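Local coordinates for type II secretion system protein F (Vibrio cholerae, PDB 3C1Q) that probably serves as an inner-membrane component of the type II machinery that secretes toxins and proteases from the periplasm, represented here by its first cytoplasmic domain, at residues N105-K108 with M109-L113; Q20-T23 with L24-G28; H73-D76 with E77-S81. All blocks are in the same frame, centred on the assembly; numbering follows the deposited sequence. Where two conformers were deposited one is given.

Contact 1. Residues N105-K108 with M109-L113; sequences NRQK and MRSKL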
ATOM      1  N   ASN B 105      10.648  -4.714   2.913  1.00  8.39           N
ATOM      2  CA  ASN B 105      11.666  -5.187   3.843  1.00  8.67           C
ATOM      3  C   ASN B 105      12.901  -4.317   3.761  1.00  8.24           C
ATOM      4  O   ASN B 105      13.444  -3.919   4.788  1.00  7.98           O
ATOM      5  CB  ASN B 105      12.051  -6.634   3.521  1.00  9.03           C
ATOM      6  CG  ASN B 105      13.166  -7.163   4.419  1.00 10.44           C
ATOM      7  OD1 ASN B 105      14.312  -7.437   3.970  1.00 14.98           O
ATOM      8  ND2 ASN B 105      12.840  -7.326   5.688  1.00 11.22           N
ATOM      9  N   ARG B 106      13.344  -4.030   2.536  1.00  8.04           N
ATOM     10  CA  ARG B 106      14.525  -3.214   2.312  1.00  8.60           C
ATOM     11  C   ARG B 106      14.325  -1.818   2.931  1.00  8.08           C
ATOM     12  O   ARG B 106      15.199  -1.305   3.628  1.00  7.78           O
ATOM     13  CB  ARG B 106      14.813  -3.117   0.814  1.00  9.37           C
ATOM     14  CG  ARG B 106      16.053  -2.378   0.477  1.00 10.95           C
ATOM     15  CD  ARG B 106      16.552  -2.709  -0.924  1.00 14.60           C
ATOM     16  NE  ARG B 106      17.931  -2.253  -1.035  1.00 15.71           N
ATOM     17  CZ  ARG B 106      18.294  -0.994  -1.266  1.00 16.30           C
ATOM     18  NH1 ARG B 106      17.384  -0.042  -1.441  1.00 16.84           N
ATOM     19  NH2 ARG B 106      19.584  -0.688  -1.326  1.00 18.03           N
ATOM     20  N   GLN B 107      13.174  -1.214   2.674  1.00  8.43           N
ATOM     21  CA  GLN B 107      12.838   0.088   3.250  1.00  9.11           C
ATOM     22  C   GLN B 107      12.866   0.054   4.780  1.00  8.64           C
ATOM     23  O   GLN B 107      13.420   0.950   5.422  1.00  8.15           O
ATOM     24  CB  GLN B 107      11.461   0.560   2.750  1.00 10.26           C
ATOM     25  CG  GLN B 107      10.821   1.739   3.525  1.00 11.82           C
ATOM     26  CD  GLN B 107      11.731   2.929   3.702  1.00 16.46           C
ATOM     27  OE1 GLN B 107      12.702   3.113   2.950  1.00 17.48           O
ATOM     28  NE2 GLN B 107      11.430   3.758   4.709  1.00 17.77           N
ATOM     29  N   LYS B 108      12.262  -0.971   5.364  1.00  8.91           N
ATOM     30  CA  LYS B 108      12.181  -1.065   6.815  1.00  9.24           C
ATOM     31  C   LYS B 108      13.556  -1.204   7.439  1.00  8.89           C
ATOM     32  O   LYS B 108      13.900  -0.477   8.379  1.00  8.01           O
ATOM     33  CB  LYS B 108      11.316  -2.248   7.249  1.00  9.71           C
ATOM     34  CG  LYS B 108       9.839  -2.123   6.913  1.00 12.97           C
ATOM     35  CD  LYS B 108       8.958  -2.882   7.889  1.00 14.63           C
ATOM     36  CE  LYS B 108       7.556  -3.111   7.329  1.00 16.26           C
ATOM     37  NZ  LYS B 108       6.945  -1.926   6.642  1.00 16.20           N
HETATM   38  N   MSE B 109      14.358  -2.126   6.905  1.00  8.72           N
HETATM   39  CA  MSE B 109      15.658  -2.412   7.479  0.60  8.54           C
HETATM   40  C   MSE B 109      16.626  -1.246   7.259  1.00  8.73           C
HETATM   41  O   MSE B 109      17.433  -0.935   8.131  1.00  9.66           O
HETATM   42  CB  MSE B 109      16.202  -3.723   6.895  0.60  8.39           C
HETATM   43  CG  MSE B 109      15.316  -4.949   7.201  0.60  8.52           C
HETATM   44 SE   MSE B 109      15.187  -5.425   9.119  0.60 13.75          SE
HETATM   45  CE  MSE B 109      17.094  -5.713   9.419  0.60  9.90           C
ATOM     46  N   ARG B 110      16.524  -0.583   6.099  1.00  7.63           N
ATOM     47  CA  ARG B 110      17.405   0.559   5.788  1.00  7.79           C
ATOM     48  C   ARG B 110      16.989   1.801   6.557  1.00  7.80           C
ATOM     49  O   ARG B 110      17.846   2.527   7.088  1.00  8.66           O
ATOM     50  CB  ARG B 110      17.483   0.837   4.285  1.00  7.46           C
ATOM     51  CG  ARG B 110      18.171  -0.273   3.523  1.00  6.69           C
ATOM     52  CD  ARG B 110      18.279   0.044   2.029  1.00  8.46           C
ATOM     53  NE  ARG B 110      19.145   1.190   1.780  1.00  7.31           N
ATOM     54  CZ  ARG B 110      20.470   1.131   1.684  1.00  8.02           C
ATOM     55  NH1 ARG B 110      21.124  -0.011   1.811  1.00  9.53           N
ATOM     56  NH2 ARG B 110      21.153   2.247   1.464  1.00  8.58           N
ATOM     57  N   SER B 111      15.680   2.030   6.687  1.00  7.35           N
ATOM     58  CA  SER B 111      15.203   3.183   7.430  0.60  7.47           C
ATOM     59  C   SER B 111      15.633   3.078   8.901  1.00  7.62           C
ATOM     60  O   SER B 111      16.030   4.066   9.510  1.00  7.82           O
ATOM     61  CB  SER B 111      13.683   3.332   7.306  0.60  7.75           C
ATOM     62  OG  SER B 111      13.014   2.213   7.855  0.60  8.81           O
ATOM     63  N   LYS B 112      15.562   1.873   9.463  1.00  7.55           N
ATOM     64  CA  LYS B 112      15.950   1.663  10.840  1.00  8.49           C
ATOM     65  C   LYS B 112      17.451   1.899  11.023  1.00  8.91           C
ATOM     66  O   LYS B 112      17.859   2.506  12.002  1.00  8.73           O
ATOM     67  CB  LYS B 112      15.530   0.268  11.295  1.00  8.35           C
ATOM     68  CG  LYS B 112      14.038   0.160  11.489  1.00  9.17           C
ATOM     69  CD  LYS B 112      13.641  -1.245  11.856  1.00 12.12           C
ATOM     70  CE  LYS B 112      12.143  -1.368  11.961  1.00 13.89           C
ATOM     71  NZ  LYS B 112      11.603  -0.519  13.070  1.00 17.28           N
ATOM     72  N   LEU B 113      18.279   1.442  10.085  1.00  8.80           N
ATOM     73  CA  LEU B 113      19.719   1.748  10.153  1.00  8.72           C
ATOM     74  C   LEU B 113      19.961   3.234  10.080  1.00  8.90           C
ATOM     75  O   LEU B 113      20.799   3.765  10.817  1.00  8.85           O
ATOM     76  CB  LEU B 113      20.500   1.078   9.030  1.00  8.88           C
ATOM     77  CG  LEU B 113      20.697  -0.444   9.081  1.00  9.69           C
ATOM     78  CD1 LEU B 113      21.514  -0.899   7.834  1.00 11.02           C
ATOM     79  CD2 LEU B 113      21.354  -0.930  10.374  1.00  8.77           C
TER

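Contact 2. Residues Q20-T23 with L24-G28; sequences QLAT and LVQSG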
ATOM      1  N   GLN B  20       1.766  -0.818  -4.106  1.00  7.88           N
ATOM      2  CA  GLN B  20       0.518  -0.405  -4.746  1.00  7.42           C
ATOM      3  C   GLN B  20       0.259  -1.218  -6.012  1.00  7.60           C
ATOM      4  O   GLN B  20      -0.848  -1.721  -6.210  1.00  7.58           O
ATOM      5  CB  GLN B  20       0.535   1.085  -5.073  1.00  7.37           C
ATOM      6  CG  GLN B  20       0.599   1.984  -3.843  1.00  7.38           C
ATOM      7  CD  GLN B  20       0.641   3.450  -4.197  1.00  8.94           C
ATOM      8  OE1 GLN B  20       1.549   3.902  -4.905  1.00  8.03           O
ATOM      9  NE2 GLN B  20      -0.354   4.209  -3.719  1.00  7.39           N
ATOM     10  N   LEU B  21       1.274  -1.372  -6.859  1.00  7.27           N
ATOM     11  CA  LEU B  21       1.074  -2.135  -8.098  1.00  8.00           C
ATOM     12  C   LEU B  21       0.741  -3.602  -7.760  1.00  7.70           C
ATOM     13  O   LEU B  21      -0.155  -4.195  -8.350  1.00  8.42           O
ATOM     14  CB  LEU B  21       2.294  -2.026  -9.008  1.00  8.33           C
ATOM     15  CG  LEU B  21       2.187  -2.656 -10.375  1.00 10.15           C
ATOM     16  CD1 LEU B  21       1.076  -1.968 -11.220  1.00 11.26           C
ATOM     17  CD2 LEU B  21       3.562  -2.595 -11.079  1.00 10.88           C
ATOM     18  N   ALA B  22       1.437  -4.186  -6.788  1.00  7.00           N
ATOM     19  CA  ALA B  22       1.157  -5.561  -6.390  1.00  6.85           C
ATOM     20  C   ALA B  22      -0.273  -5.735  -5.876  1.00  6.88           C
ATOM     21  O   ALA B  22      -0.952  -6.706  -6.203  1.00  6.70           O
ATOM     22  CB  ALA B  22       2.137  -6.018  -5.326  1.00  6.09           C
ATOM     23  N   THR B  23      -0.724  -4.781  -5.071  1.00  6.98           N
ATOM     24  CA  THR B  23      -2.041  -4.823  -4.462  1.00  6.48           C
ATOM     25  C   THR B  23      -3.146  -4.775  -5.506  1.00  6.55           C
ATOM     26  O   THR B  23      -4.129  -5.533  -5.455  1.00  6.72           O
ATOM     27  CB  THR B  23      -2.187  -3.670  -3.432  1.00  6.31           C
ATOM     28  OG1 THR B  23      -1.173  -3.835  -2.419  1.00  7.09           O
ATOM     29  CG2 THR B  23      -3.540  -3.679  -2.779  1.00  7.56           C
ATOM     30  N   LEU B  24      -2.976  -3.890  -6.464  1.00  6.37           N
ATOM     31  CA  LEU B  24      -3.951  -3.732  -7.531  1.00  6.72           C
ATOM     32  C   LEU B  24      -3.963  -4.943  -8.472  1.00  6.27           C
ATOM     33  O   LEU B  24      -5.017  -5.487  -8.762  1.00  7.25           O
ATOM     34  CB  LEU B  24      -3.673  -2.436  -8.285  1.00  6.26           C
ATOM     35  CG  LEU B  24      -3.865  -1.153  -7.466  1.00  6.94           C
ATOM     36  CD1 LEU B  24      -3.256   0.065  -8.192  1.00  8.90           C
ATOM     37  CD2 LEU B  24      -5.324  -0.889  -7.141  1.00 11.35           C
ATOM     38  N   VAL B  25      -2.801  -5.383  -8.909  1.00  6.10           N
ATOM     39  CA  VAL B  25      -2.715  -6.518  -9.808  1.00  6.02           C
ATOM     40  C   VAL B  25      -3.323  -7.786  -9.194  1.00  6.66           C
ATOM     41  O   VAL B  25      -4.010  -8.551  -9.880  1.00  6.80           O
ATOM     42  CB  VAL B  25      -1.271  -6.748 -10.275  1.00  5.86           C
ATOM     43  CG1 VAL B  25      -1.149  -8.095 -10.960  1.00  5.63           C
ATOM     44  CG2 VAL B  25      -0.835  -5.611 -11.198  1.00  6.21           C
ATOM     45  N   GLN B  26      -3.065  -8.009  -7.908  1.00  6.90           N
ATOM     46  CA  GLN B  26      -3.586  -9.205  -7.237  1.00  7.38           C
ATOM     47  C   GLN B  26      -5.091  -9.178  -7.038  1.00  7.38           C
ATOM     48  O   GLN B  26      -5.703 -10.231  -6.844  1.00  8.22           O
ATOM     49  CB  GLN B  26      -2.867  -9.433  -5.912  1.00  7.28           C
ATOM     50  CG  GLN B  26      -1.518 -10.068  -6.119  1.00  8.12           C
ATOM     51  CD  GLN B  26      -0.719 -10.130  -4.866  1.00  8.49           C
ATOM     52  OE1 GLN B  26      -0.562 -11.204  -4.261  1.00  8.26           O
ATOM     53  NE2 GLN B  26      -0.224  -8.985  -4.435  1.00 11.09           N
ATOM     54  N   SER B  27      -5.692  -7.991  -7.131  1.00  7.68           N
ATOM     55  CA  SER B  27      -7.152  -7.857  -7.078  1.00  8.57           C
ATOM     56  C   SER B  27      -7.848  -8.267  -8.373  1.00  8.38           C
ATOM     57  O   SER B  27      -9.082  -8.381  -8.404  1.00  9.28           O
ATOM     58  CB  SER B  27      -7.540  -6.417  -6.750  1.00  9.25           C
ATOM     59  OG  SER B  27      -7.358  -5.579  -7.882  1.00 10.59           O
ATOM     60  N   GLY B  28      -7.067  -8.459  -9.434  1.00  8.19           N
ATOM     61  CA  GLY B  28      -7.574  -8.886 -10.727  1.00  8.37           C
ATOM     62  C   GLY B  28      -7.746  -7.746 -11.717  1.00  8.80           C
ATOM     63  O   GLY B  28      -8.182  -7.946 -12.850  1.00  8.52           O
TER

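Contact 3. Residues H73-D76 with E77-S81; sequences HVFD and ELFRS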
ATOM      1  N   HIS B  73      17.781   2.949 -13.687  1.00 16.24           N
ATOM      2  CA  HIS B  73      18.151   3.639 -12.456  1.00 16.37           C
ATOM      3  C   HIS B  73      17.099   3.538 -11.329  1.00 16.03           C
ATOM      4  O   HIS B  73      17.397   3.840 -10.176  1.00 16.93           O
ATOM      5  CB  HIS B  73      18.486   5.108 -12.785  1.00 16.97           C
ATOM      6  CG  HIS B  73      17.322   5.899 -13.308  1.00 19.28           C
ATOM      7  ND1 HIS B  73      16.535   5.477 -14.362  1.00 17.80           N
ATOM      8  CD2 HIS B  73      16.821   7.098 -12.922  1.00 20.17           C
ATOM      9  CE1 HIS B  73      15.590   6.370 -14.585  1.00 21.72           C
ATOM     10  NE2 HIS B  73      15.739   7.361 -13.724  1.00 21.11           N
ATOM     11  N   VAL B  74      15.886   3.092 -11.662  1.00 14.72           N
ATOM     12  CA  VAL B  74      14.817   2.902 -10.681  1.00 14.26           C
ATOM     13  C   VAL B  74      14.519   1.428 -10.495  1.00 14.03           C
ATOM     14  O   VAL B  74      14.387   0.960  -9.366  1.00 13.96           O
ATOM     15  CB  VAL B  74      13.525   3.634 -11.108  1.00 14.10           C
ATOM     16  CG1 VAL B  74      12.370   3.265 -10.189  1.00 14.51           C
ATOM     17  CG2 VAL B  74      13.767   5.138 -11.135  1.00 13.71           C
ATOM     18  N   PHE B  75      14.386   0.714 -11.618  1.00 13.71           N
ATOM     19  CA  PHE B  75      14.101  -0.714 -11.635  1.00 13.47           C
ATOM     20  C   PHE B  75      15.340  -1.464 -12.102  1.00 13.26           C
ATOM     21  O   PHE B  75      15.671  -1.466 -13.294  1.00 12.58           O
ATOM     22  CB  PHE B  75      12.926  -0.975 -12.564  1.00 13.81           C
ATOM     23  CG  PHE B  75      11.697  -0.212 -12.186  1.00 14.77           C
ATOM     24  CD1 PHE B  75      10.933  -0.600 -11.095  1.00 15.32           C
ATOM     25  CD2 PHE B  75      11.323   0.917 -12.904  1.00 15.80           C
ATOM     26  CE1 PHE B  75       9.794   0.127 -10.748  1.00 15.48           C
ATOM     27  CE2 PHE B  75      10.202   1.643 -12.553  1.00 16.30           C
ATOM     28  CZ  PHE B  75       9.442   1.257 -11.486  1.00 16.22           C
ATOM     29  N   ASP B  76      16.054  -2.078 -11.163  1.00 13.07           N
ATOM     30  CA  ASP B  76      17.335  -2.699 -11.500  1.00 12.67           C
ATOM     31  C   ASP B  76      17.155  -4.014 -12.268  1.00 12.47           C
ATOM     32  O   ASP B  76      16.037  -4.455 -12.527  1.00 11.39           O
ATOM     33  CB  ASP B  76      18.256  -2.833 -10.263  1.00 12.22           C
ATOM     34  CG  ASP B  76      17.741  -3.816  -9.208  1.00 12.87           C
ATOM     35  OD1 ASP B  76      16.823  -4.612  -9.472  1.00 12.03           O
ATOM     36  OD2 ASP B  76      18.273  -3.765  -8.079  1.00 12.59           O
ATOM     37  N   GLU B  77      18.272  -4.622 -12.658  1.00 12.78           N
ATOM     38  CA  GLU B  77      18.237  -5.839 -13.454  1.00 13.64           C
ATOM     39  C   GLU B  77      17.451  -6.956 -12.764  1.00 13.20           C
ATOM     40  O   GLU B  77      16.680  -7.666 -13.414  1.00 12.89           O
ATOM     41  CB  GLU B  77      19.669  -6.281 -13.741  1.00 14.48           C
ATOM     42  CG  GLU B  77      19.818  -7.584 -14.497  1.00 18.62           C
ATOM     43  CD  GLU B  77      21.269  -7.883 -14.825  1.00 23.03           C
ATOM     44  OE1 GLU B  77      22.121  -6.972 -14.651  1.00 27.32           O
ATOM     45  OE2 GLU B  77      21.562  -9.025 -15.249  1.00 26.56           O
ATOM     46  N   LEU B  78      17.619  -7.100 -11.454  1.00 12.57           N
ATOM     47  CA  LEU B  78      16.868  -8.121 -10.719  1.00 12.49           C
ATOM     48  C   LEU B  78      15.373  -7.840 -10.769  1.00 12.00           C
ATOM     49  O   LEU B  78      14.579  -8.732 -11.024  1.00 12.29           O
ATOM     50  CB  LEU B  78      17.319  -8.195  -9.260  1.00 12.80           C
ATOM     51  CG  LEU B  78      16.593  -9.232  -8.395  1.00 13.86           C
ATOM     52  CD1 LEU B  78      16.876 -10.639  -8.886  1.00 15.85           C
ATOM     53  CD2 LEU B  78      17.018  -9.077  -6.960  1.00 14.97           C
ATOM     54  N   PHE B  79      14.994  -6.591 -10.525  1.00 11.58           N
ATOM     55  CA  PHE B  79      13.583  -6.222 -10.508  1.00 10.85           C
ATOM     56  C   PHE B  79      12.970  -6.577 -11.864  1.00 10.42           C
ATOM     57  O   PHE B  79      11.943  -7.245 -11.941  1.00 11.15           O
ATOM     58  CB  PHE B  79      13.431  -4.726 -10.193  1.00 10.99           C
ATOM     59  CG  PHE B  79      12.019  -4.306  -9.859  1.00  9.87           C
ATOM     60  CD1 PHE B  79      11.693  -3.844  -8.583  1.00 11.25           C
ATOM     61  CD2 PHE B  79      11.020  -4.320 -10.827  1.00 10.73           C
ATOM     62  CE1 PHE B  79      10.389  -3.439  -8.277  1.00 11.54           C
ATOM     63  CE2 PHE B  79       9.710  -3.913 -10.520  1.00 11.05           C
ATOM     64  CZ  PHE B  79       9.397  -3.480  -9.247  1.00 10.51           C
ATOM     65  N   ARG B  80      13.622  -6.141 -12.936  1.00 10.46           N
ATOM     66  CA  ARG B  80      13.070  -6.302 -14.275  1.00 11.11           C
ATOM     67  C   ARG B  80      13.088  -7.757 -14.705  1.00 11.31           C
ATOM     68  O   ARG B  80      12.167  -8.222 -15.392  1.00 11.62           O
ATOM     69  CB  ARG B  80      13.810  -5.399 -15.272  1.00 11.12           C
ATOM     70  CG  ARG B  80      13.649  -3.949 -14.925  1.00 12.20           C
ATOM     71  CD  ARG B  80      14.201  -3.004 -15.947  1.00 14.92           C
ATOM     72  NE  ARG B  80      15.633  -2.878 -15.797  1.00 18.47           N
ATOM     73  CZ  ARG B  80      16.522  -3.494 -16.551  1.00 17.56           C
ATOM     74  NH1 ARG B  80      16.137  -4.253 -17.566  1.00 20.07           N
ATOM     75  NH2 ARG B  80      17.806  -3.323 -16.304  1.00 17.93           N
ATOM     76  N   SER B  81      14.108  -8.490 -14.253  1.00 11.29           N
ATOM     77  CA  SER B  81      14.187  -9.925 -14.508  1.00 11.57           C
ATOM     78  C   SER B  81      13.044 -10.684 -13.855  1.00 10.77           C
ATOM     79  O   SER B  81      12.463 -11.568 -14.480  1.00 11.81           O
ATOM     80  CB  SER B  81      15.521 -10.480 -14.022  1.00 11.41           C
ATOM     81  OG  SER B  81      16.551 -10.107 -14.917  1.00 15.23           O
TER

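Contact 1. Residues N105-K108 with M109-L113
The amide of S111 donates to Q107 O at 2.8 Å (N to O), the shortest firm polar bond between N105-K108 and M109-L113. It is one rung of an i to i+4 ladder in the middle of helix 92-121, the long last helix of this all-helical cytoplasmic domain. M109 N to N105 O, R110 N to R106 O and K112 N to K108 O supply the other rungs. The hydroxyl of S111 also hangs over this backbone: its OG lies 2.8 Å from Q107 O and 2.9 Å from K108 O. One proton cannot be assigned between those carbonyls, and S111 has a second conformer, so the hydroxyl's bonding is doubtful. Beside it the Q107 chain, bent at chi2, leans forward along the helix and brings NE2 to 3.5 Å from S111 CB.

On another flank R106 and R110 run side by side, pointing the same way. The R106 chain is extended, its CG anti to the backbone N (chi1 -176°), whereas R110 bends at chi3 (65°) and lays its guanidinium flat on the first. The planes are only 5° apart, with centres 4.2 Å from each other. Such stacking of like charges is probably favoured by dispersion, with solvent or counterions expected to lessen the repulsion. R106 also packs on T11 of helix 11-26.

K108 and K112 send their ammonium groups across the dimer interface instead. K108 NZ bonds to Q107 OE1 of the second subunit, and K112 NZ to S111 OG of that subunit, though the serine hydroxyl's position is less certain. In the arginine stack, the methylene R110 CD sits over the centre of the R106 guanidinium, 3.5 Å from its CZ.

Contact 2. Residues Q20-T23 with L24-G28
Q26 folds back along the helix over A22, its carboxamide meeting A22 O with NE2 at 3.0 Å in a nearly straight bond (168°). A22 O lies in the plane of the Q26 amide, yet NE2 itself stands above the carbonyl plane of A22. The backbone amide of Q26 reaches the same oxygen from the opposite face, so A22 O is held by two donors at the last turn of helix 11-26. One position earlier, L21 and V25 meet at a slant, their methyls CD1 and CG2 4.1 Å apart. V25 has CG2 anti to its carbonyl carbon, which turns that methyl back toward L21. L24 reaches instead over Q20 O, bringing CG to 3.3 Å from that oxygen; farther out it packs on helix 31-40 and on L24 of the second subunit. The helix then stops in a Schellman motif, with G28 taking up positive phi.

Q26 NE2 also donates to E97 OE1, and E97 is a calcium ligand. By bonding both A22 O and that carboxylate, the Q26 amide acts as a second-shell group that probably steadies E97 for metal binding.

Contact 3. Residues H73-D76 with E77-S81
The rings of F75 and F79 form a T-shaped, edge-to-face pair: the edge of F75 points at the face of F79, with F75 CD1 3.5 Å above the plane and over its centre. The ring planes meet at 60° and the centroids are 5.0 Å apart. One face of the F75 ring is taken by a methyl of its neighbour, V74 CG1. Both phenylalanines are buried, wedged against L68 of helix 64-68 and against helix 11-26, where F75 meets L14 and I17 and F79 meets T18. The third flat group, the R80 guanidinium, has F75 O at its edge and in its plane, and NE donates to that carbonyl over 2.9 Å. A bend at chi3 (-80°) turns NE back toward the loop, while the R80 methylene CG rests 3.9 Å from F75 CB.

Between these groups helix 77-89 begins. D76 is its N-cap: with CG between the backbone N and the carbonyl carbon, OD1 swings over the first turn and accepts from F79 N at 2.9 Å. The first regular helical bond follows, from R80 N to D76 O at 3.0 Å. One residue on, E77 O receives both the amide and the hydroxyl of S81, from opposite faces of its plane.

The helix start is thus fixed both ways, by an aromatic pair in the core and by polar bonds nearer the surface. The D76 carboxylate should interact favourably with the positive end of the helix dipole, and R80 satisfies a loop carbonyl just ahead of the first turn.

Overall arrangement
The three contacts occur in the order 2, 3, 1 along the chain. Contacts 2 and 3 lie on opposite sides of the chain's centre, their centres about 19 Å apart and their nearest atoms about 6 Å. Contact 1 is farther out, its centre about 23 Å from that of contact 2 and about 19 Å from that of contact 3. Contacts 1 and 2 both touch the second subunit, whereas contact 3 stays within one chain. The side chains of Q26, N105 and F79 lie about 7, 10 and 14 Å from a bound calcium ion. Helix 92-121 joins the metal to contact 1, since it carries the ligands E97 and D101 as well as N105-L113.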